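Local coordinates for fructose-bisphosphate aldolase (Slackia heliotrinireducens, PDB 4MOZ), which belongs to the DeoC/LacD family of aldolases, enzymes built on a closed barrel of eight parallel strands surrounded by helices, at residues Glu66-Met80 and Leu86-Leu100. Numbering follows the deposited sequence. Where two conformers were deposited one is given.
Sequences EHLFKIADQGVCGVM and LIARYAADYPNVNYL
Gly78 O is gripped by two donors where the loop after helix 66-74 runs into strand 79-82: the side-chain amide of Asn98 and a water. Asn98 ND2 lies 3.0 Å from Gly78 O in a nearly straight bond that stays in the amide plane, while the water also accepts from Asn98 N, closing a small bridge between the two segments. The other end of that amide, OD1, takes a hydrogen bond from Asn137, and bonds at both ends thus fix its rotation. Parallel pairing follows at once, with Met80 N donating to Asn98 O (2.9 Å) and Met80 O accepting from Leu100 N, so that Met80 pairs with Tyr99.

Toward helix 84-90, Phe69 inserts its ring against Leu86, Ile87 and Tyr90. Tyr90 CB sits over the centre of one face of this ring, 3.5 Å from the centroid, in a CH-pi contact, and in one of two conformers the selenomethionine methyl CE of Met80 covers the opposite face. Fully extended from chi1 (179°) onward, the Met80 chain in that conformer brings SE within 3.7 Å of Tyr99 CE1, an oblique Met-aromatic contact. The hydroxyl end of Tyr99 meets the Phe69 edge and donates to Tyr94 O. Tyr94 in turn lays a ring face against Phe69 CB and sends its hydroxyl to Glu66, OH to OE2 2.6 Å, on the anti lone pair, with carboxylate and ring planes 84° apart. Nearer the strands, Val97 CG1 packs on Met80 CB and Ala72.

Arg89 and Asp93 form salt bridges to Asp207 and Arg235 of a second subunit, respectively. This is neighbour packing in a TIM barrel: strand 79-82, helix 84-90 and strand 99-102 form a beta-alpha-beta unit, on which helix 66-74 lies at 76° to the segment 86-90. Strand 37-41 flanks strand 79-82, and helix 278-294 packs against helix 66-74.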
ATOM      1  N   GLU C  66     -21.888 -13.839 -25.753  1.00 28.83           N
ATOM      2  CA  GLU C  66     -22.267 -12.968 -26.869  1.00 29.07           C
ATOM      3  C   GLU C  66     -23.765 -12.620 -26.843  1.00 27.90           C
ATOM      4  O   GLU C  66     -24.185 -11.586 -27.366  1.00 28.65           O
ATOM      5  CB  GLU C  66     -21.863 -13.571 -28.219  1.00 28.40           C
ATOM      6  CG  GLU C  66     -21.803 -12.525 -29.325  1.00 31.57           C
ATOM      7  CD  GLU C  66     -21.279 -13.047 -30.651  1.00 34.77           C
ATOM      8  OE1 GLU C  66     -20.721 -14.164 -30.702  1.00 37.14           O
ATOM      9  OE2 GLU C  66     -21.420 -12.319 -31.655  1.00 35.97           O
ATOM     10  N   HIS C  67     -24.550 -13.497 -26.224  1.00 26.63           N
ATOM     11  CA  HIS C  67     -25.960 -13.255 -25.911  1.00 27.69           C
ATOM     12  C   HIS C  67     -26.190 -11.869 -25.356  1.00 28.22           C
ATOM     13  O   HIS C  67     -27.106 -11.164 -25.798  1.00 28.08           O
ATOM     14  CB  HIS C  67     -26.425 -14.317 -24.922  1.00 26.98           C
ATOM     15  CG  HIS C  67     -27.908 -14.303 -24.633  1.00 29.67           C
ATOM     16  ND1 HIS C  67     -28.838 -14.495 -25.588  1.00 30.91           N
ATOM     17  CD2 HIS C  67     -28.601 -14.162 -23.429  1.00 28.89           C
ATOM     18  CE1 HIS C  67     -30.063 -14.455 -25.029  1.00 31.53           C
ATOM     19  NE2 HIS C  67     -29.914 -14.255 -23.706  1.00 30.23           N
ATOM     20  N   LEU C  68     -25.352 -11.458 -24.403  1.00 26.94           N
ATOM     21  CA  LEU C  68     -25.487 -10.150 -23.758  1.00 27.28           C
ATOM     22  C   LEU C  68     -25.337  -9.006 -24.756  1.00 27.76           C
ATOM     23  O   LEU C  68     -26.084  -8.027 -24.709  1.00 28.19           O
ATOM     24  CB  LEU C  68     -24.475  -9.994 -22.617  1.00 25.67           C
ATOM     25  CG  LEU C  68     -24.441 -11.100 -21.550  1.00 26.16           C
ATOM     26  CD1 LEU C  68     -23.257 -10.923 -20.613  1.00 26.00           C
ATOM     27  CD2 LEU C  68     -25.739 -11.161 -20.762  1.00 26.20           C
ATOM     28  N   PHE C  69     -24.379  -9.139 -25.667  1.00 27.51           N
ATOM     29  CA  PHE C  69     -24.115  -8.093 -26.648  1.00 28.74           C
ATOM     30  C   PHE C  69     -25.172  -8.050 -27.750  1.00 29.70           C
ATOM     31  O   PHE C  69     -25.480  -6.978 -28.276  1.00 31.08           O
ATOM     32  CB  PHE C  69     -22.707  -8.240 -27.223  1.00 27.48           C
ATOM     33  CG  PHE C  69     -21.618  -7.893 -26.240  1.00 27.92           C
ATOM     34  CD1 PHE C  69     -21.143  -8.845 -25.334  1.00 25.34           C
ATOM     35  CD2 PHE C  69     -21.073  -6.610 -26.211  1.00 26.53           C
ATOM     36  CE1 PHE C  69     -20.147  -8.526 -24.424  1.00 26.02           C
ATOM     37  CE2 PHE C  69     -20.076  -6.288 -25.305  1.00 27.02           C
ATOM     38  CZ  PHE C  69     -19.609  -7.246 -24.411  1.00 27.93           C
ATOM     39  N   LYS C  70     -25.732  -9.213 -28.083  1.00 29.77           N
ATOM     40  CA  LYS C  70     -26.829  -9.300 -29.040  1.00 29.78           C
ATOM     41  C   LYS C  70     -28.072  -8.601 -28.493  1.00 27.57           C
ATOM     42  O   LYS C  70     -28.757  -7.890 -29.226  1.00 26.97           O
ATOM     43  CB  LYS C  70     -27.153 -10.759 -29.375  1.00 29.46           C
ATOM     44  CG  LYS C  70     -26.105 -11.480 -30.213  1.00 31.02           C
ATOM     45  CD  LYS C  70     -26.582 -12.894 -30.521  1.00 34.72           C
ATOM     46  CE  LYS C  70     -25.487 -13.767 -31.110  1.00 36.68           C
ATOM     47  NZ  LYS C  70     -25.277 -13.504 -32.555  1.00 42.47           N
ATOM     48  N   ILE C  71     -28.347  -8.810 -27.205  1.00 27.53           N
ATOM     49  CA  ILE C  71     -29.463  -8.161 -26.515  1.00 26.77           C
ATOM     50  C   ILE C  71     -29.292  -6.642 -26.507  1.00 26.71           C
ATOM     51  O   ILE C  71     -30.213  -5.909 -26.864  1.00 27.94           O
ATOM     52  CB  ILE C  71     -29.629  -8.680 -25.072  1.00 24.71           C
ATOM     53  CG1 ILE C  71     -30.030 -10.158 -25.076  1.00 25.22           C
ATOM     54  CG2 ILE C  71     -30.684  -7.870 -24.331  1.00 25.05           C
ATOM     55  CD1 ILE C  71     -29.867 -10.851 -23.738  1.00 25.64           C
ATOM     56  N   ALA C  72     -28.111  -6.180 -26.113  1.00 25.35           N
ATOM     57  CA  ALA C  72     -27.812  -4.754 -26.069  1.00 26.85           C
ATOM     58  C   ALA C  72     -27.953  -4.100 -27.442  1.00 28.75           C
ATOM     59  O   ALA C  72     -28.360  -2.941 -27.545  1.00 31.17           O
ATOM     60  CB  ALA C  72     -26.412  -4.529 -25.521  1.00 23.91           C
ATOM     61  N   ASP C  73     -27.625  -4.854 -28.488  1.00 29.33           N
ATOM     62  CA  ASP C  73     -27.617  -4.341 -29.857  1.00 31.81           C
ATOM     63  C   ASP C  73     -29.006  -4.366 -30.504  1.00 33.45           C
ATOM     64  O   ASP C  73     -29.386  -3.426 -31.203  1.00 34.17           O
ATOM     65  CB  ASP C  73     -26.612  -5.135 -30.696  1.00 32.63           C
ATOM     66  CG  ASP C  73     -26.540  -4.667 -32.137  1.00 36.01           C
ATOM     67  OD1 ASP C  73     -26.248  -3.477 -32.382  1.00 39.14           O
ATOM     68  OD2 ASP C  73     -26.761  -5.506 -33.030  1.00 35.75           O
ATOM     69  N   GLN C  74     -29.761  -5.438 -30.265  1.00 34.92           N
ATOM     70  CA  GLN C  74     -31.066  -5.621 -30.902  1.00 34.37           C
ATOM     71  C   GLN C  74     -32.210  -5.057 -30.072  1.00 33.76           C
ATOM     72  O   GLN C  74     -33.249  -4.692 -30.614  1.00 35.86           O
ATOM     73  CB  GLN C  74     -31.318  -7.096 -31.213  1.00 33.18           C
ATOM     74  CG  GLN C  74     -30.475  -7.621 -32.360  1.00 34.86           C
ATOM     75  CD  GLN C  74     -30.408  -9.133 -32.389  1.00 35.70           C
ATOM     76  OE1 GLN C  74     -29.322  -9.710 -32.419  1.00 37.96           O
ATOM     77  NE2 GLN C  74     -31.567  -9.783 -32.372  1.00 40.18           N
ATOM     78  N   GLY C  75     -32.019  -4.997 -28.758  1.00 30.92           N
ATOM     79  CA  GLY C  75     -33.007  -4.393 -27.879  1.00 30.39           C
ATOM     80  C   GLY C  75     -32.806  -2.894 -27.782  1.00 29.65           C
ATOM     81  O   GLY C  75     -32.014  -2.311 -28.522  1.00 30.67           O
ATOM     82  N   VAL C  76     -33.536  -2.266 -26.871  1.00 31.86           N
ATOM     83  CA  VAL C  76     -33.370  -0.842 -26.615  1.00 32.29           C
ATOM     84  C   VAL C  76     -32.937  -0.689 -25.169  1.00 31.30           C
ATOM     85  O   VAL C  76     -33.653  -1.097 -24.249  1.00 32.20           O
ATOM     86  CB  VAL C  76     -34.661  -0.026 -26.910  1.00 32.43           C
ATOM     87  CG1 VAL C  76     -34.454   1.452 -26.593  1.00 29.95           C
ATOM     88  CG2 VAL C  76     -35.084  -0.186 -28.364  1.00 29.08           C
ATOM     89  N   CYS C  77     -31.744  -0.126 -24.983  0.50 32.42           N
ATOM     90  CA  CYS C  77     -31.163   0.097 -23.660  0.50 32.85           C
ATOM     91  C   CYS C  77     -30.504   1.471 -23.630  0.50 31.02           C
ATOM     92  O   CYS C  77     -30.180   2.026 -24.683  0.50 31.58           O
ATOM     93  CB  CYS C  77     -30.110  -0.974 -23.340  0.50 32.65           C
ATOM     94  SG  CYS C  77     -30.608  -2.694 -23.614  0.50 33.30           S
ATOM     95  N   GLY C  78     -30.316   2.021 -22.431  1.00 30.39           N
ATOM     96  CA  GLY C  78     -29.589   3.275 -22.260  1.00 29.74           C
ATOM     97  C   GLY C  78     -28.105   2.978 -22.305  1.00 30.45           C
ATOM     98  O   GLY C  78     -27.403   3.415 -23.225  1.00 32.88           O
ATOM     99  N   VAL C  79     -27.634   2.226 -21.308  1.00 28.25           N
ATOM    100  CA  VAL C  79     -26.250   1.752 -21.263  1.00 27.68           C
ATOM    101  C   VAL C  79     -26.163   0.246 -21.007  1.00 27.61           C
ATOM    102  O   VAL C  79     -27.037  -0.341 -20.356  1.00 27.59           O
ATOM    103  CB  VAL C  79     -25.389   2.480 -20.193  1.00 27.46           C
ATOM    104  CG1 VAL C  79     -25.300   3.974 -20.472  1.00 27.55           C
ATOM    105  CG2 VAL C  79     -25.904   2.218 -18.783  1.00 25.82           C
HETATM  106  N   MSE C  80     -25.119  -0.372 -21.548  0.50 27.20           N
HETATM  107  CA  MSE C  80     -24.764  -1.725 -21.170  0.50 28.07           C
HETATM  108  C   MSE C  80     -23.582  -1.641 -20.226  0.50 26.86           C
HETATM  109  O   MSE C  80     -22.524  -1.123 -20.592  0.50 27.15           O
HETATM  110  CB  MSE C  80     -24.400  -2.561 -22.390  0.50 29.58           C
HETATM  111  CG  MSE C  80     -24.000  -3.981 -22.037  0.50 31.84           C
HETATM  112 SE   MSE C  80     -23.272  -4.919 -23.564  0.50 34.84          SE
HETATM  113  CE  MSE C  80     -22.793  -6.597 -22.702  0.50 31.17           C
ATOM    114  N   LEU C  86     -14.609  -8.001 -20.635  1.00 24.30           N
ATOM    115  CA  LEU C  86     -15.780  -8.508 -21.336  1.00 24.65           C
ATOM    116  C   LEU C  86     -16.124  -7.617 -22.527  1.00 25.25           C
ATOM    117  O   LEU C  86     -16.288  -8.104 -23.653  1.00 24.44           O
ATOM    118  CB  LEU C  86     -16.968  -8.602 -20.376  1.00 25.03           C
ATOM    119  CG  LEU C  86     -18.333  -8.982 -20.955  1.00 26.03           C
ATOM    120  CD1 LEU C  86     -18.362 -10.442 -21.386  1.00 24.51           C
ATOM    121  CD2 LEU C  86     -19.423  -8.698 -19.935  1.00 28.01           C
ATOM    122  N   ILE C  87     -16.217  -6.315 -22.264  1.00 23.76           N
ATOM    123  CA  ILE C  87     -16.455  -5.324 -23.306  1.00 25.05           C
ATOM    124  C   ILE C  87     -15.363  -5.369 -24.390  1.00 27.23           C
ATOM    125  O   ILE C  87     -15.675  -5.339 -25.580  1.00 28.23           O
ATOM    126  CB  ILE C  87     -16.618  -3.903 -22.709  1.00 25.53           C
ATOM    127  CG1 ILE C  87     -17.851  -3.846 -21.794  1.00 24.75           C
ATOM    128  CG2 ILE C  87     -16.750  -2.865 -23.814  1.00 25.66           C
ATOM    129  CD1 ILE C  87     -17.966  -2.580 -20.958  1.00 24.99           C
ATOM    130  N   ALA C  88     -14.100  -5.483 -23.979  1.00 27.28           N
ATOM    131  CA  ALA C  88     -12.970  -5.509 -24.915  1.00 28.03           C
ATOM    132  C   ALA C  88     -13.033  -6.656 -25.931  1.00 26.93           C
ATOM    133  O   ALA C  88     -12.597  -6.498 -27.075  1.00 26.33           O
ATOM    134  CB  ALA C  88     -11.652  -5.555 -24.153  1.00 26.36           C
ATOM    135  N   ARG C  89     -13.580  -7.796 -25.514  1.00 26.68           N
ATOM    136  CA  ARG C  89     -13.582  -8.993 -26.357  1.00 28.50           C
ATOM    137  C   ARG C  89     -14.666  -8.972 -27.429  1.00 27.20           C
ATOM    138  O   ARG C  89     -14.577  -9.709 -28.408  1.00 28.16           O
ATOM    139  CB  ARG C  89     -13.710 -10.272 -25.519  1.00 31.26           C
ATOM    140  CG  ARG C  89     -12.733 -10.395 -24.355  1.00 37.68           C
ATOM    141  CD  ARG C  89     -11.287 -10.567 -24.789  1.00 41.49           C
ATOM    142  NE  ARG C  89     -11.052 -11.810 -25.522  1.00 42.66           N
ATOM    143  CZ  ARG C  89      -9.848 -12.237 -25.892  1.00 37.93           C
ATOM    144  NH1 ARG C  89      -8.768 -11.533 -25.582  1.00 33.76           N
ATOM    145  NH2 ARG C  89      -9.721 -13.373 -26.565  1.00 42.11           N
ATOM    146  N   TYR C  90     -15.677  -8.123 -27.247  1.00 27.15           N
ATOM    147  CA  TYR C  90     -16.827  -8.094 -28.154  1.00 26.84           C
ATOM    148  C   TYR C  90     -17.132  -6.737 -28.792  1.00 26.50           C
ATOM    149  O   TYR C  90     -17.783  -6.687 -29.837  1.00 26.69           O
ATOM    150  CB  TYR C  90     -18.074  -8.604 -27.433  1.00 25.59           C
ATOM    151  CG  TYR C  90     -18.002 -10.060 -27.031  1.00 26.97           C
ATOM    152  CD1 TYR C  90     -18.427 -11.060 -27.903  1.00 26.22           C
ATOM    153  CD2 TYR C  90     -17.511 -10.438 -25.777  1.00 26.76           C
ATOM    154  CE1 TYR C  90     -18.373 -12.397 -27.543  1.00 26.69           C
ATOM    155  CE2 TYR C  90     -17.446 -11.772 -25.408  1.00 27.16           C
ATOM    156  CZ  TYR C  90     -17.879 -12.748 -26.297  1.00 27.20           C
ATOM    157  OH  TYR C  90     -17.822 -14.077 -25.950  1.00 27.58           O
ATOM    158  N   ALA C  91     -16.665  -5.653 -28.172  1.00 26.16           N
ATOM    159  CA  ALA C  91     -17.041  -4.289 -28.573  1.00 25.92           C
ATOM    160  C   ALA C  91     -16.797  -3.956 -30.038  1.00 27.02           C
ATOM    161  O   ALA C  91     -17.558  -3.184 -30.620  1.00 28.53           O
ATOM    162  CB  ALA C  91     -16.363  -3.253 -27.684  1.00 26.90           C
ATOM    163  N   ALA C  92     -15.746  -4.521 -30.630  1.00 27.25           N
ATOM    164  CA  ALA C  92     -15.437  -4.254 -32.039  1.00 30.68           C
ATOM    165  C   ALA C  92     -16.559  -4.732 -32.967  1.00 31.32           C
ATOM    166  O   ALA C  92     -16.820  -4.111 -33.997  1.00 34.20           O
ATOM    167  CB  ALA C  92     -14.101  -4.871 -32.439  1.00 30.85           C
ATOM    168  N   ASP C  93     -17.229  -5.818 -32.579  1.00 31.61           N
ATOM    169  CA  ASP C  93     -18.354  -6.353 -33.341  1.00 31.94           C
ATOM    170  C   ASP C  93     -19.698  -5.758 -32.929  1.00 32.42           C
ATOM    171  O   ASP C  93     -20.720  -6.042 -33.551  1.00 33.00           O
ATOM    172  CB  ASP C  93     -18.407  -7.877 -33.217  1.00 33.38           C
ATOM    173  CG  ASP C  93     -17.238  -8.551 -33.887  1.00 34.87           C
ATOM    174  OD1 ASP C  93     -16.831  -8.101 -34.975  1.00 37.82           O
ATOM    175  OD2 ASP C  93     -16.724  -9.534 -33.327  1.00 35.54           O
ATOM    176  N   TYR C  94     -19.692  -4.951 -31.871  1.00 31.11           N
ATOM    177  CA  TYR C  94     -20.909  -4.326 -31.359  1.00 29.74           C
ATOM    178  C   TYR C  94     -20.666  -2.856 -31.004  1.00 29.14           C
ATOM    179  O   TYR C  94     -20.841  -2.458 -29.852  1.00 29.04           O
ATOM    180  CB  TYR C  94     -21.432  -5.115 -30.152  1.00 28.57           C
ATOM    181  CG  TYR C  94     -21.875  -6.510 -30.512  1.00 29.83           C
ATOM    182  CD1 TYR C  94     -20.974  -7.577 -30.499  1.00 30.23           C
ATOM    183  CD2 TYR C  94     -23.191  -6.765 -30.886  1.00 29.61           C
ATOM    184  CE1 TYR C  94     -21.376  -8.859 -30.845  1.00 29.55           C
ATOM    185  CE2 TYR C  94     -23.604  -8.043 -31.233  1.00 30.85           C
ATOM    186  CZ  TYR C  94     -22.693  -9.082 -31.211  1.00 29.92           C
ATOM    187  OH  TYR C  94     -23.105 -10.343 -31.551  1.00 30.75           O
ATOM    188  N   PRO C  95     -20.271  -2.039 -32.004  1.00 30.22           N
ATOM    189  CA  PRO C  95     -19.839  -0.666 -31.701  1.00 30.12           C
ATOM    190  C   PRO C  95     -20.957   0.301 -31.307  1.00 29.64           C
ATOM    191  O   PRO C  95     -20.689   1.290 -30.629  1.00 33.47           O
ATOM    192  CB  PRO C  95     -19.167  -0.203 -33.000  1.00 29.15           C
ATOM    193  CG  PRO C  95     -19.753  -1.055 -34.079  1.00 28.90           C
ATOM    194  CD  PRO C  95     -20.274  -2.321 -33.454  1.00 29.47           C
ATOM    195  N   ASN C  96     -22.192   0.018 -31.715  1.00 29.97           N
ATOM    196  CA  ASN C  96     -23.308   0.947 -31.497  1.00 33.39           C
ATOM    197  C   ASN C  96     -24.055   0.670 -30.203  1.00 33.22           C
ATOM    198  O   ASN C  96     -25.272   0.476 -30.198  1.00 38.11           O
ATOM    199  CB  ASN C  96     -24.277   0.921 -32.682  1.00 34.39           C
ATOM    200  CG  ASN C  96     -23.572   1.068 -34.011  1.00 37.89           C
ATOM    201  OD1 ASN C  96     -23.825   0.306 -34.942  1.00 46.44           O
ATOM    202  ND2 ASN C  96     -22.668   2.040 -34.102  1.00 37.75           N
ATOM    203  N   VAL C  97     -23.306   0.632 -29.110  1.00 31.28           N
ATOM    204  CA  VAL C  97     -23.860   0.451 -27.780  1.00 28.35           C
ATOM    205  C   VAL C  97     -23.157   1.482 -26.901  1.00 27.86           C
ATOM    206  O   VAL C  97     -21.965   1.754 -27.087  1.00 24.75           O
ATOM    207  CB  VAL C  97     -23.589  -0.977 -27.238  1.00 27.97           C
ATOM    208  CG1 VAL C  97     -24.127  -1.143 -25.823  1.00 24.57           C
ATOM    209  CG2 VAL C  97     -24.194  -2.037 -28.149  1.00 27.18           C
ATOM    210  N   ASN C  98     -23.902   2.078 -25.976  1.00 26.90           N
ATOM    211  CA  ASN C  98     -23.305   2.949 -24.975  1.00 28.32           C
ATOM    212  C   ASN C  98     -22.788   2.080 -23.838  1.00 28.29           C
ATOM    213  O   ASN C  98     -23.577   1.515 -23.074  1.00 30.96           O
ATOM    214  CB  ASN C  98     -24.318   3.973 -24.453  1.00 28.87           C
ATOM    215  CG  ASN C  98     -24.911   4.838 -25.553  1.00 28.68           C
ATOM    216  OD1 ASN C  98     -24.200   5.332 -26.427  1.00 30.98           O
ATOM    217  ND2 ASN C  98     -26.221   5.037 -25.504  1.00 23.90           N
ATOM    218  N   TYR C  99     -21.465   1.961 -23.740  1.00 28.17           N
ATOM    219  CA  TYR C  99     -20.839   1.107 -22.729  1.00 26.89           C
ATOM    220  C   TYR C  99     -20.531   1.842 -21.432  1.00 25.44           C
ATOM    221  O   TYR C  99     -19.986   2.950 -21.440  1.00 23.95           O
ATOM    222  CB  TYR C  99     -19.570   0.440 -23.274  1.00 25.41           C
ATOM    223  CG  TYR C  99     -19.845  -0.577 -24.362  1.00 25.44           C
ATOM    224  CD1 TYR C  99     -20.364  -1.839 -24.050  1.00 23.12           C
ATOM    225  CD2 TYR C  99     -19.586  -0.279 -25.703  1.00 24.52           C
ATOM    226  CE1 TYR C  99     -20.620  -2.768 -25.044  1.00 24.93           C
ATOM    227  CE2 TYR C  99     -19.837  -1.203 -26.706  1.00 23.73           C
ATOM    228  CZ  TYR C  99     -20.354  -2.446 -26.374  1.00 26.14           C
ATOM    229  OH  TYR C  99     -20.605  -3.368 -27.367  1.00 26.28           O
ATOM    230  N   LEU C 100     -20.905   1.207 -20.324  1.00 23.26           N
ATOM    231  CA  LEU C 100     -20.519   1.648 -18.997  1.00 24.22           C
ATOM    232  C   LEU C 100     -19.583   0.587 -18.424  1.00 24.67           C
ATOM    233  O   LEU C 100     -19.992  -0.564 -18.210  1.00 24.37           O
ATOM    234  CB  LEU C 100     -21.747   1.801 -18.105  1.00 23.06           C
ATOM    235  CG  LEU C 100     -21.534   2.503 -16.761  1.00 23.57           C
ATOM    236  CD1 LEU C 100     -21.937   3.964 -16.860  1.00 22.34           C
ATOM    237  CD2 LEU C 100     -22.349   1.821 -15.676  1.00 24.33           C
TER
HETATM  238  O   HOH W   1     -23.562  -2.362 -32.480  1.00 37.44           O
HETATM  239  O   HOH W   2     -26.761   1.516 -25.352  1.00 34.74           O